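Local atomic coordinates of uncharacterized hypothetical protein (Bacteroides uniformis, PDB entry 4EIU), a protein that is of unknown function but belongs to the DUF3823 family, whose N-terminal domain is grouped with the transthyretin-like beta-sandwiches. Residues A[79-87]-A[144-154]; A[114-123]-A[219-229]. All coordinates share one frame; numbering follows the deposited sequence.

Contact 1: A[79-87]-A[144-154]; sequences FIPLVRENT and VFREKIQPMGN. With PEG (di(hydroxyethyl)ether), chain L.
Asn86 and Met152 bring the two backbones to 3.8 Å between their CA atoms, and there Thr87 N gives Met152 O a weak, bent hydrogen bond (122° at the hydrogen); at the far end Ile80 and Phe145 stand 7.0 Å apart, CA to CA. Between them Arg84 crosses to the helix. A bend at chi3 (-73°) turns its guanidinium flat over the Lys148 chain, with Lys148 CB 3.9 Å above the plane. Arg84 NH1 donates in that plane to Pro81 O at 2.7 Å, while Arg84 NE meets O4 of a PEG probably from the crystallisation liquor, which in turn donates a hydrogen bond to Lys148 O. Two waters join the guanidinium to Lys148 NZ, one holding the lysine only weakly; Lys148 NZ also bonds Gln112. Selenomethionine Met152 lies crosswise to Arg84, its SE 3.3 Å from Glu85 O. Ile80 CD1 rests on Phe145 CA at 3.9 Å. With a leucine in place of Arg84, Pro81 O would probably lose its side-chain donor and the Lys148 chain its flat cover. The short helix 142-149 and the 3-10 turn 150-152 dock against edge strand 83-85 of the five-stranded antiparallel sheet in the probably transthyretin-like N-terminal part.

Contact 2: A[114-123]-A[219-229]; sequences FLNVEFVGNP and VRAAARINYDT
Phe114 and Ile225 meet in a tightly packed part of this buried contact. Ile225 CG1 sits between its own backbone N and carbonyl carbon (chi1 63°), and from there CD1 comes down over one face of the Phe114 ring, 3.8 Å from the centroid and 18° off the normal, a CH-pi contact. The rim of the same ring is met in its plane by Thr229 CG2, 3.8 Å from Phe114 CZ, and Tyr227 CD2 approaches Phe114 CZ obliquely. Next along, Leu115 CD1 presses on the backbone at Ala223 C, 3.6 Å away, with Ile225 CG2 beside it. Val117 then spreads its two methyls over two alanines: CG1 touches Ala221 CB at 3.7 Å and CG2 touches Ala223 CB at 3.9 Å. Phe119 packs as closely with the end of its ring, CZ lying 3.5 Å from Ala221 N, and Arg220 CA faces the ring edge.

No hydrogen bond joins the segments. Strands 115-119 and 219-225 belong to different sheets, one of three strands and one of four, and pass face to face, 6.6 Å apart at closest approach and 156° between their directions: the hydrophobic interior of an antiparallel beta-sandwich. The small alanines probably help these two strands come so close. Arg220 and Arg224 start out from the opposite face of their strand; Arg224 makes a salt bridge with Asp164, and Arg220 is hydrogen-bonded to backbone carbonyls including that of Ser241.

Beyond Phe119 the packing thins. The chain turns through Gly121, Asn122 and Pro123, all poorly ordered, with Asn122 exposed to solvent. Here Pro123 CG merely slides past Val219 CG2 at 4.2 Å.

In the fold
The segments alternate along the chain, 79-87, 114-123, 144-154 and 219-229, so the two contacts interlock in sequence although their centres lie 22 Å apart. Contact 2 sits inside the C-terminal sandwich, about 9 Å from the centre of the chain; contact 1 lies farther out, about 18 Å from it, where helix 142-149, which follows strand 129-138 of that sandwich, meets the N-terminal sheet. They touch directly: the backbone of Phe79 and Ile80 packs on Phe114, Phe145 CE2 lies 3.5 Å from Ile225 CD1, and the Phe145 and Tyr227 rings meet edge-to-face. Aromatic and aliphatic packing thus joins the two contacts where the N-terminal sheet meets the C-terminal sandwich.

Contact 1: A[79-87]-A[144-154]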
loop_
_atom_site.group_PDB
_atom_site.type_symbol
_atom_site.label_atom_id
_atom_site.label_comp_id
_atom_site.label_asym_id
_atom_site.label_seq_id
_atom_site.Cartn_x
_atom_site.Cartn_y
_atom_site.Cartn_z
ATOM N N PHE A 79 -4.365 1.957 -3.720
ATOM C CA PHE A 79 -4.494 2.496 -5.060
ATOM C C PHE A 79 -5.929 2.322 -5.570
ATOM O O PHE A 79 -6.692 1.469 -5.108
ATOM C CB PHE A 79 -3.439 1.921 -6.027
ATOM C CG PHE A 79 -3.357 0.407 -6.049
ATOM C CD1 PHE A 79 -4.287 -0.341 -6.734
ATOM C CD2 PHE A 79 -2.293 -0.250 -5.404
ATOM C CE1 PHE A 79 -4.149 -1.737 -6.803
ATOM C CE2 PHE A 79 -2.169 -1.644 -5.438
ATOM C CZ PHE A 79 -3.107 -2.368 -6.130
ATOM N N ILE A 80 -6.277 3.133 -6.569
ATOM C CA ILE A 80 -7.608 3.124 -7.134
ATOM C C ILE A 80 -7.944 1.702 -7.532
ATOM O O ILE A 80 -7.138 1.043 -8.207
ATOM C CB ILE A 80 -7.728 4.049 -8.370
ATOM C CG1 ILE A 80 -7.652 5.515 -7.910
ATOM C CG2 ILE A 80 -9.074 3.820 -9.084
ATOM C CD1 ILE A 80 -7.825 6.534 -9.036
ATOM N N PRO A 81 -9.092 1.206 -7.084
ATOM C CA PRO A 81 -9.428 -0.179 -7.513
ATOM C C PRO A 81 -9.412 -0.381 -9.018
ATOM O O PRO A 81 -9.971 0.459 -9.774
ATOM C CB PRO A 81 -10.834 -0.375 -6.979
ATOM C CG PRO A 81 -10.918 0.566 -5.811
ATOM C CD PRO A 81 -10.102 1.764 -6.182
ATOM N N LEU A 82 -8.777 -1.478 -9.442
ATOM C CA LEU A 82 -8.680 -1.868 -10.832
ATOM C C LEU A 82 -9.926 -2.602 -11.294
ATOM O O LEU A 82 -10.227 -2.612 -12.475
ATOM C CB LEU A 82 -7.441 -2.807 -11.011
ATOM C CG LEU A 82 -6.092 -2.124 -10.703
ATOM C CD1 LEU A 82 -4.975 -3.183 -10.867
ATOM C CD2 LEU A 82 -5.853 -0.880 -11.577
ATOM N N VAL A 83 -10.621 -3.268 -10.369
ATOM C CA VAL A 83 -11.837 -3.960 -10.679
ATOM C C VAL A 83 -12.958 -3.201 -9.991
ATOM O O VAL A 83 -13.035 -3.186 -8.764
ATOM C CB VAL A 83 -11.797 -5.442 -10.255
ATOM C CG1 VAL A 83 -13.094 -6.185 -10.678
ATOM C CG2 VAL A 83 -10.566 -6.123 -10.872
ATOM N N ARG A 84 -13.824 -2.579 -10.782
ATOM C CA ARG A 84 -14.807 -1.644 -10.246
ATOM C C ARG A 84 -16.219 -2.045 -10.596
ATOM O O ARG A 84 -16.576 -2.087 -11.783
ATOM C CB ARG A 84 -14.546 -0.223 -10.722
ATOM C CG ARG A 84 -13.170 0.265 -10.325
ATOM C CD ARG A 84 -12.974 1.707 -10.589
ATOM N NE ARG A 84 -12.823 2.077 -11.981
ATOM C CZ ARG A 84 -11.681 2.139 -12.656
ATOM N NH1 ARG A 84 -10.527 1.735 -12.136
ATOM N NH2 ARG A 84 -11.695 2.600 -13.893
ATOM N N GLU A 85 -17.012 -2.336 -9.555
ATOM C CA GLU A 85 -18.440 -2.562 -9.679
ATOM C C GLU A 85 -19.235 -1.558 -8.854
ATOM O O GLU A 85 -18.753 -0.982 -7.864
ATOM C CB GLU A 85 -18.825 -3.980 -9.300
ATOM C CG GLU A 85 -18.603 -4.247 -7.830
ATOM C CD GLU A 85 -19.004 -5.616 -7.361
ATOM O OE1 GLU A 85 -19.135 -6.599 -8.143
ATOM O OE2 GLU A 85 -19.105 -5.716 -6.123
ATOM N N ASN A 86 -20.469 -1.348 -9.270
ATOM C CA ASN A 86 -21.310 -0.340 -8.646
ATOM C C ASN A 86 -22.039 -0.980 -7.440
ATOM O O ASN A 86 -21.916 -2.177 -7.214
ATOM C CB ASN A 86 -22.230 0.360 -9.621
ATOM C CG ASN A 86 -23.360 -0.504 -10.148
ATOM O OD1 ASN A 86 -23.698 -1.536 -9.598
ATOM N ND2 ASN A 86 -23.950 -0.075 -11.251
ATOM N N THR A 87 -22.851 -0.196 -6.757
ATOM C CA THR A 87 -23.497 -0.679 -5.528
ATOM C C THR A 87 -24.597 -1.690 -5.811
ATOM O O THR A 87 -25.015 -2.383 -4.895
ATOM C CB THR A 87 -24.108 0.489 -4.727
ATOM O OG1 THR A 87 -25.003 1.180 -5.570
ATOM C CG2 THR A 87 -23.022 1.465 -4.246
ATOM N N VAL A 144 -9.219 12.582 -11.069
ATOM C CA VAL A 144 -9.168 11.176 -11.538
ATOM C C VAL A 144 -9.777 10.227 -10.519
ATOM O O VAL A 144 -10.514 9.318 -10.885
ATOM C CB VAL A 144 -7.733 10.768 -11.969
ATOM C CG1 VAL A 144 -7.646 9.273 -12.221
ATOM C CG2 VAL A 144 -7.289 11.624 -13.218
ATOM N N PHE A 145 -9.439 10.403 -9.241
ATOM C CA PHE A 145 -10.050 9.594 -8.192
ATOM C C PHE A 145 -11.542 9.650 -8.275
ATOM O O PHE A 145 -12.201 8.605 -8.420
ATOM C CB PHE A 145 -9.537 10.052 -6.851
ATOM C CG PHE A 145 -9.975 9.228 -5.684
ATOM C CD1 PHE A 145 -11.240 9.374 -5.151
ATOM C CD2 PHE A 145 -9.093 8.337 -5.062
ATOM C CE1 PHE A 145 -11.620 8.670 -4.013
ATOM C CE2 PHE A 145 -9.476 7.610 -3.930
ATOM C CZ PHE A 145 -10.742 7.793 -3.394
ATOM N N ARG A 146 -12.097 10.867 -8.259
ATOM C CA ARG A 146 -13.537 10.980 -8.412
ATOM C C ARG A 146 -14.081 10.411 -9.736
ATOM O O ARG A 146 -15.104 9.740 -9.753
ATOM C CB ARG A 146 -13.988 12.435 -8.284
ATOM C CG ARG A 146 -15.502 12.539 -8.297
ATOM C CD ARG A 146 -15.977 13.876 -7.743
ATOM N NE ARG A 146 -15.494 14.942 -8.606
ATOM C CZ ARG A 146 -15.886 16.205 -8.531
ATOM N NH1 ARG A 146 -16.794 16.572 -7.636
ATOM N NH2 ARG A 146 -15.396 17.097 -9.383
ATOM N N GLU A 147 -13.429 10.727 -10.854
ATOM C CA GLU A 147 -13.883 10.210 -12.158
ATOM C C GLU A 147 -14.008 8.668 -12.144
ATOM O O GLU A 147 -14.953 8.121 -12.696
ATOM C CB GLU A 147 -12.901 10.626 -13.276
ATOM C CG GLU A 147 -13.029 9.798 -14.560
ATOM C CD GLU A 147 -11.799 9.800 -15.494
ATOM O OE1 GLU A 147 -10.637 9.982 -15.073
ATOM O OE2 GLU A 147 -12.000 9.563 -16.699
ATOM N N LYS A 148 -13.068 7.967 -11.515
ATOM C CA LYS A 148 -13.093 6.512 -11.561
ATOM C C LYS A 148 -13.977 5.895 -10.445
ATOM O O LYS A 148 -14.552 4.833 -10.624
ATOM C CB LYS A 148 -11.677 5.942 -11.531
ATOM C CG LYS A 148 -10.883 6.357 -12.788
ATOM C CD LYS A 148 -9.552 5.650 -12.913
ATOM C CE LYS A 148 -8.902 5.899 -14.301
ATOM N NZ LYS A 148 -7.607 5.167 -14.409
ATOM N N ILE A 149 -14.081 6.565 -9.305
ATOM C CA ILE A 149 -14.787 5.992 -8.138
ATOM C C ILE A 149 -16.243 6.446 -7.984
ATOM O O ILE A 149 -17.092 5.628 -7.628
ATOM C CB ILE A 149 -13.922 6.201 -6.864
ATOM C CG1 ILE A 149 -12.698 5.254 -6.988
ATOM C CG2 ILE A 149 -14.695 5.880 -5.575
ATOM C CD1 ILE A 149 -11.544 5.615 -6.079
ATOM N N GLN A 150 -16.531 7.735 -8.234
ATOM C CA GLN A 150 -17.936 8.236 -8.172
ATOM C C GLN A 150 -18.933 7.343 -8.930
ATOM O O GLN A 150 -19.994 7.045 -8.364
ATOM C CB GLN A 150 -18.038 9.696 -8.565
ATOM C CG GLN A 150 -19.389 10.401 -8.372
ATOM C CD GLN A 150 -19.306 11.924 -8.597
ATOM O OE1 GLN A 150 -18.406 12.404 -9.298
ATOM N NE2 GLN A 150 -20.258 12.694 -8.022
ATOM N N PRO A 151 -18.557 6.810 -10.136
ATOM C CA PRO A 151 -19.578 5.987 -10.863
ATOM C C PRO A 151 -19.967 4.701 -10.169
ATOM O O PRO A 151 -20.982 4.115 -10.496
ATOM C CB PRO A 151 -18.911 5.699 -12.232
ATOM C CG PRO A 151 -17.986 6.868 -12.444
ATOM C CD PRO A 151 -17.444 7.199 -11.044
HETATM N N MSE A 152 -19.222 4.286 -9.152
HETATM C CA MSE A 152 -19.587 3.081 -8.479
HETATM C C MSE A 152 -20.803 3.292 -7.560
HETATM O O MSE A 152 -21.431 2.311 -7.129
HETATM C CB MSE A 152 -18.425 2.477 -7.729
HETATM C CG MSE A 152 -17.363 1.890 -8.601
HETATM SE SE MSE A 152 -16.124 0.918 -7.511
HETATM C CE MSE A 152 -14.895 2.210 -7.315
ATOM N N GLY A 153 -21.140 4.545 -7.258
ATOM C CA GLY A 153 -22.273 4.821 -6.380
ATOM C C GLY A 153 -21.817 4.966 -4.920
ATOM O O GLY A 153 -20.705 4.657 -4.570
ATOM N N ASN A 154 -22.722 5.425 -4.086
ATOM C CA ASN A 154 -22.427 5.738 -2.708
ATOM C C ASN A 154 -21.149 6.625 -2.603
ATOM O O ASN A 154 -20.304 6.431 -1.771
ATOM C CB ASN A 154 -22.327 4.457 -1.909
ATOM C CG ASN A 154 -22.281 4.711 -0.409
ATOM O OD1 ASN A 154 -21.555 4.025 0.289
ATOM N ND2 ASN A 154 -22.950 5.733 0.055
HETATM C C1 PEG L . -12.526 3.848 -17.121
HETATM O O1 PEG L . -11.175 4.167 -17.477
HETATM C C2 PEG L . -13.067 5.019 -16.301
HETATM O O2 PEG L . -13.933 4.626 -15.210
HETATM C C3 PEG L . -14.646 3.384 -15.180
HETATM C C4 PEG L . -15.751 3.530 -14.105
HETATM O O4 PEG L . -15.338 3.134 -12.754
HETATM O O HOH W 1 -7.978 2.111 -13.393
HETATM O O HOH W 2 -9.588 3.110 -15.761
HETATM O O HOH W 3 -23.117 2.591 -12.170
#

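Contact 2: A[114-123]-A[219-229]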
loop_
_atom_site.group_PDB
_atom_site.type_symbol
_atom_site.label_atom_id
_atom_site.label_comp_id
_atom_site.label_asym_id
_atom_site.label_seq_id
_atom_site.Cartn_x
_atom_site.Cartn_y
_atom_site.Cartn_z
ATOM N N PHE A 114 -3.021 6.190 -3.849
ATOM C CA PHE A 114 -3.766 7.295 -3.300
ATOM C C PHE A 114 -2.846 8.441 -2.863
ATOM O O PHE A 114 -3.170 9.607 -3.055
ATOM C CB PHE A 114 -4.558 6.842 -2.076
ATOM C CG PHE A 114 -5.527 5.733 -2.330
ATOM C CD1 PHE A 114 -6.305 5.719 -3.465
ATOM C CD2 PHE A 114 -5.696 4.724 -1.407
ATOM C CE1 PHE A 114 -7.225 4.706 -3.683
ATOM C CE2 PHE A 114 -6.612 3.706 -1.624
ATOM C CZ PHE A 114 -7.404 3.721 -2.756
ATOM N N LEU A 115 -1.719 8.084 -2.259
ATOM C CA LEU A 115 -0.756 9.022 -1.631
ATOM C C LEU A 115 0.683 8.615 -1.918
ATOM O O LEU A 115 0.985 7.432 -2.076
ATOM C CB LEU A 115 -0.963 9.056 -0.107
ATOM C CG LEU A 115 -2.354 9.461 0.443
ATOM C CD1 LEU A 115 -2.446 9.305 1.977
ATOM C CD2 LEU A 115 -2.702 10.917 0.077
ATOM N N ASN A 116 1.549 9.614 -2.006
ATOM C CA ASN A 116 2.969 9.434 -1.972
ATOM C C ASN A 116 3.467 9.942 -0.641
ATOM O O ASN A 116 3.067 11.026 -0.186
ATOM C CB ASN A 116 3.618 10.204 -3.113
ATOM C CG ASN A 116 3.262 9.642 -4.466
ATOM O OD1 ASN A 116 3.117 8.436 -4.630
ATOM N ND2 ASN A 116 3.165 10.507 -5.452
ATOM N N VAL A 117 4.341 9.173 -0.022
ATOM C CA VAL A 117 4.813 9.472 1.329
ATOM C C VAL A 117 6.317 9.337 1.358
ATOM O O VAL A 117 6.839 8.295 0.987
ATOM C CB VAL A 117 4.223 8.493 2.365
ATOM C CG1 VAL A 117 4.687 8.871 3.785
ATOM C CG2 VAL A 117 2.699 8.401 2.242
ATOM N N GLU A 118 7.012 10.379 1.808
ATOM C CA GLU A 118 8.473 10.347 1.840
ATOM C C GLU A 118 8.993 11.027 3.088
ATOM O O GLU A 118 8.321 11.885 3.675
ATOM C CB GLU A 118 9.042 11.058 0.609
ATOM C CG GLU A 118 8.651 12.539 0.545
ATOM C CD GLU A 118 8.865 13.170 -0.815
ATOM O OE1 GLU A 118 9.975 13.003 -1.377
ATOM O OE2 GLU A 118 7.933 13.865 -1.303
ATOM N N PHE A 119 10.200 10.646 3.483
ATOM C CA PHE A 119 10.964 11.433 4.466
ATOM C C PHE A 119 11.618 12.622 3.775
ATOM O O PHE A 119 11.971 12.540 2.603
ATOM C CB PHE A 119 12.028 10.575 5.116
ATOM C CG PHE A 119 11.484 9.554 6.067
ATOM C CD1 PHE A 119 10.828 9.955 7.236
ATOM C CD2 PHE A 119 11.640 8.195 5.814
ATOM C CE1 PHE A 119 10.350 9.019 8.141
ATOM C CE2 PHE A 119 11.154 7.251 6.706
ATOM C CZ PHE A 119 10.510 7.657 7.873
ATOM N N VAL A 120 11.773 13.732 4.488
ATOM C CA VAL A 120 12.460 14.884 3.922
ATOM C C VAL A 120 13.874 14.960 4.480
ATOM O O VAL A 120 14.833 14.901 3.712
ATOM C CB VAL A 120 11.695 16.194 4.157
ATOM C CG1 VAL A 120 12.494 17.371 3.603
ATOM C CG2 VAL A 120 10.335 16.101 3.491
ATOM N N GLY A 121 14.024 15.051 5.797
ATOM C CA GLY A 121 15.384 15.098 6.370
ATOM C C GLY A 121 15.954 13.730 6.702
ATOM O O GLY A 121 15.387 12.713 6.355
ATOM N N ASN A 122 17.097 13.724 7.378
ATOM C CA ASN A 122 17.536 12.566 8.158
ATOM C C ASN A 122 16.869 12.667 9.523
ATOM O O ASN A 122 16.847 13.748 10.105
ATOM C CB ASN A 122 19.050 12.584 8.367
ATOM C CG ASN A 122 19.811 12.223 7.116
ATOM O OD1 ASN A 122 19.563 11.186 6.508
ATOM N ND2 ASN A 122 20.743 13.082 6.721
ATOM N N PRO A 123 16.317 11.561 10.044
ATOM C CA PRO A 123 15.715 11.647 11.382
ATOM C C PRO A 123 16.714 12.015 12.500
ATOM O O PRO A 123 17.645 11.264 12.738
ATOM C CB PRO A 123 15.154 10.233 11.597
ATOM C CG PRO A 123 14.866 9.725 10.215
ATOM C CD PRO A 123 15.952 10.307 9.350
ATOM N N VAL A 219 12.998 2.942 10.737
ATOM C CA VAL A 219 11.812 3.814 10.798
ATOM C C VAL A 219 11.197 4.001 9.418
ATOM O O VAL A 219 11.880 3.916 8.394
ATOM C CB VAL A 219 12.133 5.209 11.391
ATOM C CG1 VAL A 219 12.836 5.079 12.730
ATOM C CG2 VAL A 219 12.960 6.034 10.418
ATOM N N ARG A 220 9.897 4.258 9.385
ATOM C CA ARG A 220 9.196 4.365 8.119
ATOM C C ARG A 220 7.899 5.154 8.297
ATOM O O ARG A 220 7.227 5.010 9.319
ATOM C CB ARG A 220 8.865 2.978 7.620
ATOM C CG ARG A 220 8.629 2.863 6.133
ATOM C CD ARG A 220 8.442 1.399 5.783
ATOM N NE ARG A 220 8.149 1.200 4.372
ATOM C CZ ARG A 220 7.632 0.087 3.847
ATOM N NH1 ARG A 220 7.329 -0.963 4.600
ATOM N NH2 ARG A 220 7.383 0.031 2.536
ATOM N N ALA A 221 7.562 5.957 7.293
ATOM C CA ALA A 221 6.332 6.755 7.315
ATOM C C ALA A 221 5.283 6.096 6.477
ATOM O O ALA A 221 5.587 5.353 5.529
ATOM C CB ALA A 221 6.593 8.182 6.851
ATOM N N ALA A 222 4.028 6.315 6.867
ATOM C CA ALA A 222 2.903 5.824 6.135
ATOM C C ALA A 222 1.756 6.795 6.299
ATOM O O ALA A 222 1.699 7.503 7.297
ATOM C CB ALA A 222 2.499 4.423 6.601
ATOM N N ALA A 223 0.877 6.845 5.294
ATOM C CA ALA A 223 -0.344 7.690 5.352
ATOM C C ALA A 223 -1.455 7.025 4.528
ATOM O O ALA A 223 -1.198 6.203 3.613
ATOM C CB ALA A 223 -0.068 9.087 4.887
ATOM N N ARG A 224 -2.689 7.274 4.935
ATOM C CA ARG A 224 -3.814 6.708 4.216
ATOM C C ARG A 224 -4.983 7.669 4.160
ATOM O O ARG A 224 -5.020 8.682 4.883
ATOM C CB ARG A 224 -4.222 5.400 4.857
ATOM C CG ARG A 224 -4.700 5.537 6.289
ATOM C CD ARG A 224 -5.181 4.218 6.819
ATOM N NE ARG A 224 -5.428 4.305 8.248
ATOM C CZ ARG A 224 -5.892 3.317 8.995
ATOM N NH1 ARG A 224 -6.133 2.130 8.477
ATOM N NH2 ARG A 224 -6.086 3.521 10.295
ATOM N N ILE A 225 -5.919 7.334 3.290
ATOM C CA ILE A 225 -7.152 8.066 3.105
ATOM C C ILE A 225 -8.338 7.315 3.693
ATOM O O ILE A 225 -8.213 6.167 4.085
ATOM C CB ILE A 225 -7.409 8.454 1.611
ATOM C CG1 ILE A 225 -7.567 7.231 0.697
ATOM C CG2 ILE A 225 -6.277 9.340 1.127
ATOM C CD1 ILE A 225 -8.203 7.516 -0.680
ATOM N N ASN A 226 -9.496 7.979 3.726
ATOM C CA ASN A 226 -10.749 7.426 4.258
ATOM C C ASN A 226 -11.479 6.533 3.231
ATOM O O ASN A 226 -12.629 6.768 2.859
ATOM C CB ASN A 226 -11.617 8.605 4.737
ATOM C CG ASN A 226 -12.910 8.166 5.413
ATOM O OD1 ASN A 226 -12.943 7.119 6.027
ATOM N ND2 ASN A 226 -13.990 8.964 5.273
ATOM N N TYR A 227 -10.800 5.483 2.758
ATOM C CA TYR A 227 -11.299 4.665 1.678
ATOM C C TYR A 227 -10.695 3.261 1.739
ATOM O O TYR A 227 -9.482 3.107 1.818
ATOM C CB TYR A 227 -10.931 5.298 0.320
ATOM C CG TYR A 227 -11.719 4.716 -0.832
ATOM C CD1 TYR A 227 -13.056 5.010 -1.017
ATOM C CD2 TYR A 227 -11.117 3.818 -1.747
ATOM C CE1 TYR A 227 -13.793 4.448 -2.084
ATOM C CE2 TYR A 227 -11.835 3.266 -2.780
ATOM C CZ TYR A 227 -13.159 3.580 -2.953
ATOM O OH TYR A 227 -13.839 3.014 -3.972
ATOM N N ASP A 228 -11.573 2.282 1.728
ATOM C CA ASP A 228 -11.192 0.893 1.868
ATOM C C ASP A 228 -11.062 0.168 0.566
ATOM O O ASP A 228 -11.812 0.427 -0.393
ATOM C CB ASP A 228 -12.130 0.139 2.845
ATOM C CG ASP A 228 -13.604 0.159 2.441
ATOM O OD1 ASP A 228 -14.032 1.016 1.658
ATOM O OD2 ASP A 228 -14.357 -0.716 2.905
ATOM N N THR A 229 -10.108 -0.765 0.545
ATOM C CA THR A 229 -9.834 -1.593 -0.628
ATOM C C THR A 229 -9.612 -3.022 -0.117
ATOM O O THR A 229 -8.906 -3.228 0.891
ATOM C CB THR A 229 -8.630 -1.061 -1.483
ATOM O OG1 THR A 229 -7.444 -0.923 -0.688
ATOM C CG2 THR A 229 -8.952 0.304 -2.117
#